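Local coordinates for hypothetical protein (Giardia lamblia, PDB 3I3F) that is of unknown function but belongs to the YjgF-like (endoribonuclease L-PSP) family, whose trimeric members often act on small metabolites, and binds pentanoic acid, at residues G37-G42 and E73-G78; D66-C71 and S77-I82. All coordinates share one frame; numbering follows the deposited sequence.

Contact 1 (G37-G42 and E73-G78); sequences GMVYLG and EYANSG
Both methyls of Val39 point into the turn that follows helix 56-74, and they find different partners there. Val39 CG1 packs on Ala75 CB at 3.8 Å. Val39 CG2 reaches further along the chain, to Ser77 CB at 4.0 Å, and also lies 3.8 Å from Ala75 O. The torsion divides the work: with CG1 anti to the backbone N of Val39 (chi1 -174°), the two branches straddle the CB of Ala75, and CG2 is still only 4.1 Å from it. This is the tight, buried side, and Ile32 and Leu72 pack around the same valine. The polar atoms here are satisfied nearby: Ser77 OG bonds to the carbonyl of Ala139, and Ala75 O accepts from the side chain of Gln140.

The other side of the turn is looser. Glu73, Tyr74 and Asn76 are exposed and do not touch the strand, whereas Met38 sends its side chain to the opposite face of the sheet, against Asn36 of the third subunit. Asn76 has positive phi, and its backbone N reaches Glu73 O at 3.2 Å while Ser77 N turns back to Leu72 O. The helix therefore finishes in a Schellman motif, set against the mixed sheet of this YjgF-like alpha+beta fold.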
loop_
_atom_site.group_PDB
_atom_site.type_symbol
_atom_site.label_atom_id
_atom_site.label_comp_id
_atom_site.label_asym_id
_atom_site.label_seq_id
_atom_site.Cartn_x
_atom_site.Cartn_y
_atom_site.Cartn_z
ATOM N N GLY A 37 -0.043 2.200 -19.356
ATOM C CA GLY A 37 -0.572 0.842 -19.488
ATOM C C GLY A 37 -0.871 0.126 -18.179
ATOM O O GLY A 37 -1.101 -1.083 -18.176
ATOM N N MET A 38 -0.875 0.865 -17.070
ATOM C CA MET A 38 -1.204 0.312 -15.759
ATOM C C MET A 38 -2.417 1.033 -15.185
ATOM O O MET A 38 -2.570 2.244 -15.364
ATOM C CB MET A 38 -0.021 0.451 -14.801
ATOM C CG MET A 38 1.234 -0.301 -15.234
ATOM S SD MET A 38 1.027 -2.093 -15.305
ATOM C CE MET A 38 0.755 -2.481 -13.580
ATOM N N VAL A 39 -3.269 0.280 -14.495
ATOM C CA VAL A 39 -4.472 0.820 -13.873
ATOM C C VAL A 39 -4.344 0.746 -12.355
ATOM O O VAL A 39 -3.941 -0.285 -11.812
ATOM C CB VAL A 39 -5.725 0.035 -14.308
ATOM C CG1 VAL A 39 -6.991 0.698 -13.765
ATOM C CG2 VAL A 39 -5.786 -0.079 -15.827
ATOM N N TYR A 40 -4.668 1.852 -11.689
ATOM C CA TYR A 40 -4.712 1.932 -10.230
ATOM C C TYR A 40 -6.140 2.261 -9.823
ATOM O O TYR A 40 -6.819 3.018 -10.513
ATOM C CB TYR A 40 -3.781 3.036 -9.723
ATOM C CG TYR A 40 -2.314 2.758 -9.952
ATOM C CD1 TYR A 40 -1.499 2.330 -8.912
ATOM C CD2 TYR A 40 -1.744 2.919 -11.212
ATOM C CE1 TYR A 40 -0.152 2.068 -9.116
ATOM C CE2 TYR A 40 -0.396 2.656 -11.429
ATOM C CZ TYR A 40 0.392 2.233 -10.373
ATOM O OH TYR A 40 1.729 1.970 -10.566
ATOM N N LEU A 41 -6.598 1.697 -8.709
ATOM C CA LEU A 41 -7.932 2.003 -8.191
ATOM C C LEU A 41 -7.864 2.656 -6.818
ATOM O O LEU A 41 -7.011 2.318 -5.995
ATOM C CB LEU A 41 -8.786 0.740 -8.080
ATOM C CG LEU A 41 -9.020 -0.101 -9.335
ATOM C CD1 LEU A 41 -9.994 -1.224 -9.015
ATOM C CD2 LEU A 41 -9.551 0.737 -10.485
ATOM N N GLY A 42 -8.787 3.580 -6.567
ATOM C CA GLY A 42 -9.025 4.068 -5.216
ATOM C C GLY A 42 -9.668 2.971 -4.389
ATOM O O GLY A 42 -10.071 1.931 -4.924
ATOM N N GLU A 73 -12.648 -3.217 -15.976
ATOM C CA GLU A 73 -13.119 -3.436 -17.348
ATOM C C GLU A 73 -13.369 -2.109 -18.070
ATOM O O GLU A 73 -13.059 -1.971 -19.254
ATOM C CB GLU A 73 -14.355 -4.340 -17.360
ATOM C CG GLU A 73 -14.005 -5.788 -17.011
ATOM C CD GLU A 73 -15.201 -6.723 -16.957
ATOM O OE1 GLU A 73 -16.330 -6.289 -17.269
ATOM O OE2 GLU A 73 -15.004 -7.903 -16.596
ATOM N N TYR A 74 -13.894 -1.132 -17.337
ATOM C CA TYR A 74 -14.089 0.226 -17.846
ATOM C C TYR A 74 -12.756 0.859 -18.269
ATOM O O TYR A 74 -12.701 1.621 -19.238
ATOM C CB TYR A 74 -14.767 1.067 -16.759
ATOM C CG TYR A 74 -15.232 2.446 -17.172
ATOM C CD1 TYR A 74 -16.368 2.614 -17.960
ATOM C CD2 TYR A 74 -14.560 3.585 -16.739
ATOM C CE1 TYR A 74 -16.810 3.881 -18.319
ATOM C CE2 TYR A 74 -14.990 4.854 -17.096
ATOM C CZ TYR A 74 -16.115 4.996 -17.886
ATOM O OH TYR A 74 -16.542 6.256 -18.238
ATOM N N ALA A 75 -11.687 0.514 -17.552
ATOM C CA ALA A 75 -10.341 1.036 -17.816
ATOM C C ALA A 75 -9.502 0.137 -18.739
ATOM O O ALA A 75 -8.275 0.229 -18.736
ATOM C CB ALA A 75 -9.609 1.251 -16.491
ATOM N N ASN A 76 -10.160 -0.717 -19.526
ATOM C CA ASN A 76 -9.484 -1.623 -20.465
ATOM C C ASN A 76 -8.567 -2.630 -19.760
ATOM O O ASN A 76 -7.467 -2.933 -20.224
ATOM C CB ASN A 76 -8.720 -0.829 -21.539
ATOM C CG ASN A 76 -8.453 -1.644 -22.801
ATOM O OD1 ASN A 76 -9.218 -2.544 -23.151
ATOM N ND2 ASN A 76 -7.364 -1.322 -23.491
ATOM N N SER A 77 -9.052 -3.147 -18.635
ATOM C CA SER A 77 -8.347 -4.149 -17.843
ATOM C C SER A 77 -9.357 -5.216 -17.416
ATOM O O SER A 77 -10.376 -5.413 -18.078
ATOM C CB SER A 77 -7.686 -3.480 -16.630
ATOM O OG SER A 77 -6.841 -4.375 -15.926
ATOM N N GLY A 78 -9.081 -5.909 -16.319
ATOM C CA GLY A 78 -10.005 -6.914 -15.804
ATOM C C GLY A 78 -9.437 -7.579 -14.571
ATOM O O GLY A 78 -8.274 -7.368 -14.236
#

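Contact 2 (D66-C71 and S77-I82); sequences DNIRKC and SGLDYI
Leu79 packs across the flank of helix 56-74, where the chain leaves the helix and turns back toward strand 82-90, a helix-to-strand connection in the YjgF-like fold. The contact across the two segments is apolar throughout. Leu79 CD1 rests on the aliphatic part of Arg69, 3.8 Å from CG, with CB and CD of the arginine also close to that methyl. The other branch, CD2, turns inward over the helix backbone, 4.0 Å from Arg69 CA and 4.1 Å from Ile68 CG2. That same isoleucine methyl meets Ile82 CD1 at 4.2 Å, so one branch of Ile68 serves both partners, its side chain crossing each at about a right angle. CG2 stands anti to the backbone N of Ile68, which turns this methyl, and not the CG1 arm, to Leu79 and Ile82. Val133 also packs on Ile68, continuing the apolar layer onto the sheet.

Backbone hydrogen bonds shape the turn itself: Tyr81 N to Gly78 O and Ile82 N to Leu79 O fold 78-82 into a compact bend.

The salt bridges lie along the helix. Asp66 holds both Arg69 and Lys70 in a network; the arginine also pairs with Glu73 and the lysine with Asp22. The bend at chi3 (61°) carries the guanidinium away from Leu79 and back toward Asp66. There Arg69 NH2 meets Asp66 OD1 at 3.0 Å, on the syn side of the carboxylate and tilted 27° out of its plane.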
loop_
_atom_site.group_PDB
_atom_site.type_symbol
_atom_site.label_atom_id
_atom_site.label_comp_id
_atom_site.label_asym_id
_atom_site.label_seq_id
_atom_site.Cartn_x
_atom_site.Cartn_y
_atom_site.Cartn_z
ATOM N N ASP A 66 -17.322 -6.722 -7.251
ATOM C CA ASP A 66 -18.103 -6.302 -8.416
ATOM C C ASP A 66 -17.696 -4.889 -8.843
ATOM O O ASP A 66 -17.506 -4.630 -10.030
ATOM C CB ASP A 66 -19.607 -6.356 -8.124
ATOM C CG ASP A 66 -20.452 -6.222 -9.381
ATOM O OD1 ASP A 66 -20.212 -6.978 -10.347
ATOM O OD2 ASP A 66 -21.365 -5.370 -9.395
ATOM N N ASN A 67 -17.558 -3.987 -7.870
ATOM C CA ASN A 67 -17.067 -2.629 -8.132
ATOM C C ASN A 67 -15.688 -2.640 -8.789
ATOM O O ASN A 67 -15.456 -1.944 -9.777
ATOM C CB ASN A 67 -17.003 -1.808 -6.838
ATOM C CG ASN A 67 -18.375 -1.467 -6.278
ATOM O OD1 ASN A 67 -19.398 -1.625 -6.946
ATOM N ND2 ASN A 67 -18.399 -0.985 -5.042
ATOM N N ILE A 68 -14.779 -3.439 -8.235
ATOM C CA ILE A 68 -13.428 -3.571 -8.777
ATOM C C ILE A 68 -13.452 -4.111 -10.208
ATOM O O ILE A 68 -12.778 -3.574 -11.086
ATOM C CB ILE A 68 -12.548 -4.476 -7.883
ATOM C CG1 ILE A 68 -12.242 -3.768 -6.560
ATOM C CG2 ILE A 68 -11.245 -4.834 -8.587
ATOM C CD1 ILE A 68 -11.677 -4.673 -5.492
ATOM N N ARG A 69 -14.242 -5.157 -10.444
ATOM C CA ARG A 69 -14.368 -5.738 -11.784
ATOM C C ARG A 69 -14.853 -4.700 -12.797
ATOM O O ARG A 69 -14.272 -4.556 -13.872
ATOM C CB ARG A 69 -15.328 -6.931 -11.768
ATOM C CG ARG A 69 -15.458 -7.650 -13.115
ATOM C CD ARG A 69 -16.557 -8.706 -13.105
ATOM N NE ARG A 69 -17.877 -8.135 -12.829
ATOM C CZ ARG A 69 -18.630 -7.473 -13.709
ATOM N NH1 ARG A 69 -18.217 -7.273 -14.959
ATOM N NH2 ARG A 69 -19.815 -7.001 -13.334
ATOM N N LYS A 70 -15.919 -3.983 -12.450
ATOM C CA LYS A 70 -16.492 -2.978 -13.344
ATOM C C LYS A 70 -15.513 -1.840 -13.630
ATOM O O LYS A 70 -15.376 -1.413 -14.775
ATOM C CB LYS A 70 -17.797 -2.422 -12.772
ATOM C CG LYS A 70 -18.954 -3.405 -12.818
ATOM C CD LYS A 70 -20.223 -2.783 -12.272
ATOM C CE LYS A 70 -21.357 -3.790 -12.214
ATOM N NZ LYS A 70 -22.485 -3.309 -11.368
ATOM N N CYS A 71 -14.829 -1.357 -12.596
ATOM C CA CYS A 71 -13.834 -0.299 -12.776
ATOM C C CYS A 71 -12.709 -0.740 -13.706
ATOM O O CYS A 71 -12.335 -0.007 -14.623
ATOM C CB CYS A 71 -13.246 0.138 -11.433
ATOM S SG CYS A 71 -14.356 1.136 -10.428
ATOM N N SER A 77 -9.052 -3.147 -18.635
ATOM C CA SER A 77 -8.347 -4.149 -17.843
ATOM C C SER A 77 -9.357 -5.216 -17.416
ATOM O O SER A 77 -10.376 -5.413 -18.078
ATOM C CB SER A 77 -7.686 -3.480 -16.630
ATOM O OG SER A 77 -6.841 -4.375 -15.926
ATOM N N GLY A 78 -9.081 -5.909 -16.319
ATOM C CA GLY A 78 -10.005 -6.914 -15.804
ATOM C C GLY A 78 -9.437 -7.579 -14.571
ATOM O O GLY A 78 -8.274 -7.368 -14.236
ATOM N N LEU A 79 -10.255 -8.390 -13.904
ATOM C CA LEU A 79 -9.826 -9.092 -12.690
ATOM C C LEU A 79 -8.590 -9.957 -12.927
ATOM O O LEU A 79 -7.704 -10.026 -12.076
ATOM C CB LEU A 79 -10.958 -9.965 -12.137
ATOM C CG LEU A 79 -12.173 -9.231 -11.567
ATOM C CD1 LEU A 79 -13.306 -10.216 -11.297
ATOM C CD2 LEU A 79 -11.807 -8.471 -10.300
ATOM N N ASP A 80 -8.538 -10.610 -14.086
ATOM C CA ASP A 80 -7.408 -11.476 -14.446
ATOM C C ASP A 80 -6.126 -10.711 -14.799
ATOM O O ASP A 80 -5.084 -11.327 -15.027
ATOM C CB ASP A 80 -7.791 -12.444 -15.583
ATOM C CG ASP A 80 -8.329 -11.739 -16.816
ATOM O OD1 ASP A 80 -8.953 -10.665 -16.681
ATOM O OD2 ASP A 80 -8.142 -12.277 -17.928
ATOM N N TYR A 81 -6.197 -9.379 -14.835
ATOM C CA TYR A 81 -5.023 -8.540 -15.085
ATOM C C TYR A 81 -4.499 -7.847 -13.823
ATOM O O TYR A 81 -3.517 -7.109 -13.887
ATOM C CB TYR A 81 -5.335 -7.504 -16.166
ATOM C CG TYR A 81 -5.518 -8.117 -17.530
ATOM C CD1 TYR A 81 -4.462 -8.175 -18.435
ATOM C CD2 TYR A 81 -6.740 -8.657 -17.909
ATOM C CE1 TYR A 81 -4.625 -8.748 -19.692
ATOM C CE2 TYR A 81 -6.915 -9.233 -19.161
ATOM C CZ TYR A 81 -5.854 -9.277 -20.045
ATOM O OH TYR A 81 -6.033 -9.846 -21.287
ATOM N N ILE A 82 -5.140 -8.095 -12.682
ATOM C CA ILE A 82 -4.674 -7.548 -11.410
ATOM C C ILE A 82 -3.335 -8.181 -11.042
ATOM O O ILE A 82 -3.190 -9.404 -11.075
ATOM C CB ILE A 82 -5.682 -7.794 -10.268
ATOM C CG1 ILE A 82 -6.968 -7.002 -10.510
ATOM C CG2 ILE A 82 -5.079 -7.394 -8.922
ATOM C CD1 ILE A 82 -8.083 -7.357 -9.551
#

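Overall arrangement
After strands 16-18 and 32-35 the chain forms strand 38-41, then runs through a loop into helix 56-74. Contact 1 closes this longer excursion, with 30 residues between its segments, by setting the turn after the helix against the strand. Contact 2 closes a much shorter one, in which the chain doubles back on the last turns of that helix before entering strand 82-90. The spans 37-78 and 66-82 overlap, and neither contains the other; Ser77 and Gly78 close the second segment of contact 1 and open that of contact 2. They also touch directly, Leu41 CD1 packing on Ile68 CG2 at 3.8 Å. Together they tie the helix's C-terminal half to the sheet.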